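Sec-alkylsulfatase (PDB 4AXH) hydrolyses (R)-secondary-alkyl sulfates at a two-zinc centre with strict inversion of configuration, giving (S)-secondary alcohols and sulfate. Local coordinates at residues 285-288 / 289-292. Sequence-based numbering, arbitrary orientation.
Sequences QLTL and GSEA. With ZN (zinc ion), chain D.
With chi1 of 56°, Ser290 swings its OG in between its own backbone N and carbonyl carbon, which aims the hydroxyl back at Thr287 O. The two residues close a type II beta turn, Thr287 to Ser290, just past strand 280-286 of the metallo-beta-lactamase domain. Ser290 OG lies 2.9 Å from Thr287 O, and the same hydroxyl makes a weak hydrogen bond to Asn311 OD1. The turn's own bond, Ser290 N to Thr287 O, is weak at 3.5 Å although nearly straight (167°). Between these residues Gly289 takes a positive phi, which favours glycine, and its N donates to Ala292 O at 3.2 Å, tying the turn to the residue after Glu291.

Thr287 CB sits alongside Ser290 OG at 3.8 Å. Leu288 CB leaves the backbone away from residues 289-292, though it still touches Gly289 N, and the side chain packs on Pro207, while the Leu288 carbonyl oxygen is hydrogen-bonded by Tyr336 of helix 330-344.

Glu291, directly after the turn, reaches the metal centre. Its CG lies anti to the backbone N (chi1 -174°) and the chain then kinks at chi2, carrying the carboxylate to a zinc ion also bound by His179, His181, Asp310 and a water. Coordination is monodentate: Glu291 OE2 is 2.2 Å from the zinc, whereas Glu291 OE1 stays 3.0 Å from it.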
ATOM      1  N   GLN A 285       3.407   6.339 -25.343  1.00 31.38           N
ATOM      2  CA  GLN A 285       2.692   5.191 -24.773  1.00 31.91           C
ATOM      3  C   GLN A 285       2.449   5.451 -23.290  1.00 37.77           C
ATOM      4  O   GLN A 285       3.410   5.463 -22.528  1.00 39.96           O
ATOM      5  CB  GLN A 285       3.494   3.891 -24.949  1.00 33.28           C
ATOM      6  CG  GLN A 285       2.892   2.690 -24.181  1.00 43.30           C
ATOM      7  CD  GLN A 285       3.836   1.537 -23.910  1.00 65.39           C
ATOM      8  OE1 GLN A 285       5.069   1.633 -24.077  1.00 53.06           O
ATOM      9  NE2 GLN A 285       3.253   0.427 -23.442  1.00 64.15           N
ATOM     10  N   LEU A 286       1.186   5.645 -22.880  1.00 32.04           N
ATOM     11  CA  LEU A 286       0.878   5.888 -21.481  1.00 31.55           C
ATOM     12  C   LEU A 286       1.215   4.676 -20.608  1.00 35.30           C
ATOM     13  O   LEU A 286       0.698   3.591 -20.855  1.00 36.73           O
ATOM     14  CB  LEU A 286      -0.616   6.238 -21.308  1.00 31.99           C
ATOM     15  CG  LEU A 286      -1.095   7.669 -21.619  1.00 37.14           C
ATOM     16  CD1 LEU A 286      -2.604   7.775 -21.388  1.00 38.27           C
ATOM     17  CD2 LEU A 286      -0.444   8.678 -20.724  1.00 38.13           C
ATOM     18  N   THR A 287       2.070   4.860 -19.591  1.00 31.81           N
ATOM     19  CA  THR A 287       2.437   3.806 -18.617  1.00 30.55           C
ATOM     20  C   THR A 287       2.012   4.228 -17.217  1.00 34.10           C
ATOM     21  O   THR A 287       2.784   4.117 -16.267  1.00 35.01           O
ATOM     22  CB  THR A 287       3.918   3.431 -18.704  1.00 29.22           C
ATOM     23  OG1 THR A 287       4.675   4.576 -18.402  1.00 31.60           O
ATOM     24  CG2 THR A 287       4.323   2.900 -20.054  1.00 25.03           C
ATOM     25  N   LEU A 288       0.769   4.710 -17.093  1.00 31.66           N
ATOM     26  CA  LEU A 288       0.219   5.228 -15.830  1.00 31.68           C
ATOM     27  C   LEU A 288       0.183   4.269 -14.666  1.00 37.05           C
ATOM     28  O   LEU A 288      -0.393   3.177 -14.764  1.00 34.19           O
ATOM     29  CB  LEU A 288      -1.155   5.906 -16.008  1.00 31.29           C
ATOM     30  CG  LEU A 288      -1.332   6.906 -17.189  1.00 34.49           C
ATOM     31  CD1 LEU A 288      -2.764   7.391 -17.258  1.00 34.33           C
ATOM     32  CD2 LEU A 288      -0.376   8.102 -17.093  1.00 33.81           C
ATOM     33  N   GLY A 289       0.819   4.708 -13.573  1.00 36.58           N
ATOM     34  CA  GLY A 289       0.871   4.000 -12.301  1.00 36.72           C
ATOM     35  C   GLY A 289       2.046   3.073 -12.043  1.00 42.74           C
ATOM     36  O   GLY A 289       2.133   2.472 -10.953  1.00 45.73           O
ATOM     37  N   SER A 290       2.945   2.892 -13.037  1.00 36.59           N
ATOM     38  CA  SER A 290       4.118   2.015 -12.866  1.00 32.93           C
ATOM     39  C   SER A 290       5.194   2.727 -11.984  1.00 32.78           C
ATOM     40  O   SER A 290       4.972   2.864 -10.792  1.00 30.95           O
ATOM     41  CB  SER A 290       4.634   1.535 -14.226  1.00 32.19           C
ATOM     42  OG  SER A 290       4.945   2.605 -15.093  1.00 38.00           O
ATOM     43  N   GLU A 291       6.312   3.222 -12.564  1.00 28.05           N
ATOM     44  CA  GLU A 291       7.356   3.935 -11.828  1.00 26.41           C
ATOM     45  C   GLU A 291       6.832   5.311 -11.275  1.00 32.01           C
ATOM     46  O   GLU A 291       7.336   5.792 -10.260  1.00 30.90           O
ATOM     47  CB  GLU A 291       8.585   4.115 -12.741  1.00 26.80           C
ATOM     48  CG  GLU A 291       9.790   4.714 -12.040  1.00 26.73           C
ATOM     49  CD  GLU A 291       9.888   6.215 -12.181  1.00 25.09           C
ATOM     50  OE1 GLU A 291       9.155   6.777 -13.028  1.00 37.61           O
ATOM     51  OE2 GLU A 291      10.746   6.820 -11.501  1.00 29.86           O
ATOM     52  N   ALA A 292       5.850   5.942 -11.966  1.00 29.04           N
ATOM     53  CA  ALA A 292       5.244   7.209 -11.573  1.00 29.74           C
ATOM     54  C   ALA A 292       3.759   7.192 -11.888  1.00 38.90           C
ATOM     55  O   ALA A 292       3.364   6.532 -12.849  1.00 38.47           O
ATOM     56  CB  ALA A 292       5.905   8.374 -12.294  1.00 30.25           C
TER
HETATM   57 ZN    ZN D 701      11.033   8.875 -12.121  1.00 39.46          ZN
HETATM   58  O   HOH W   1      12.621   9.918 -11.258  1.00 31.68           O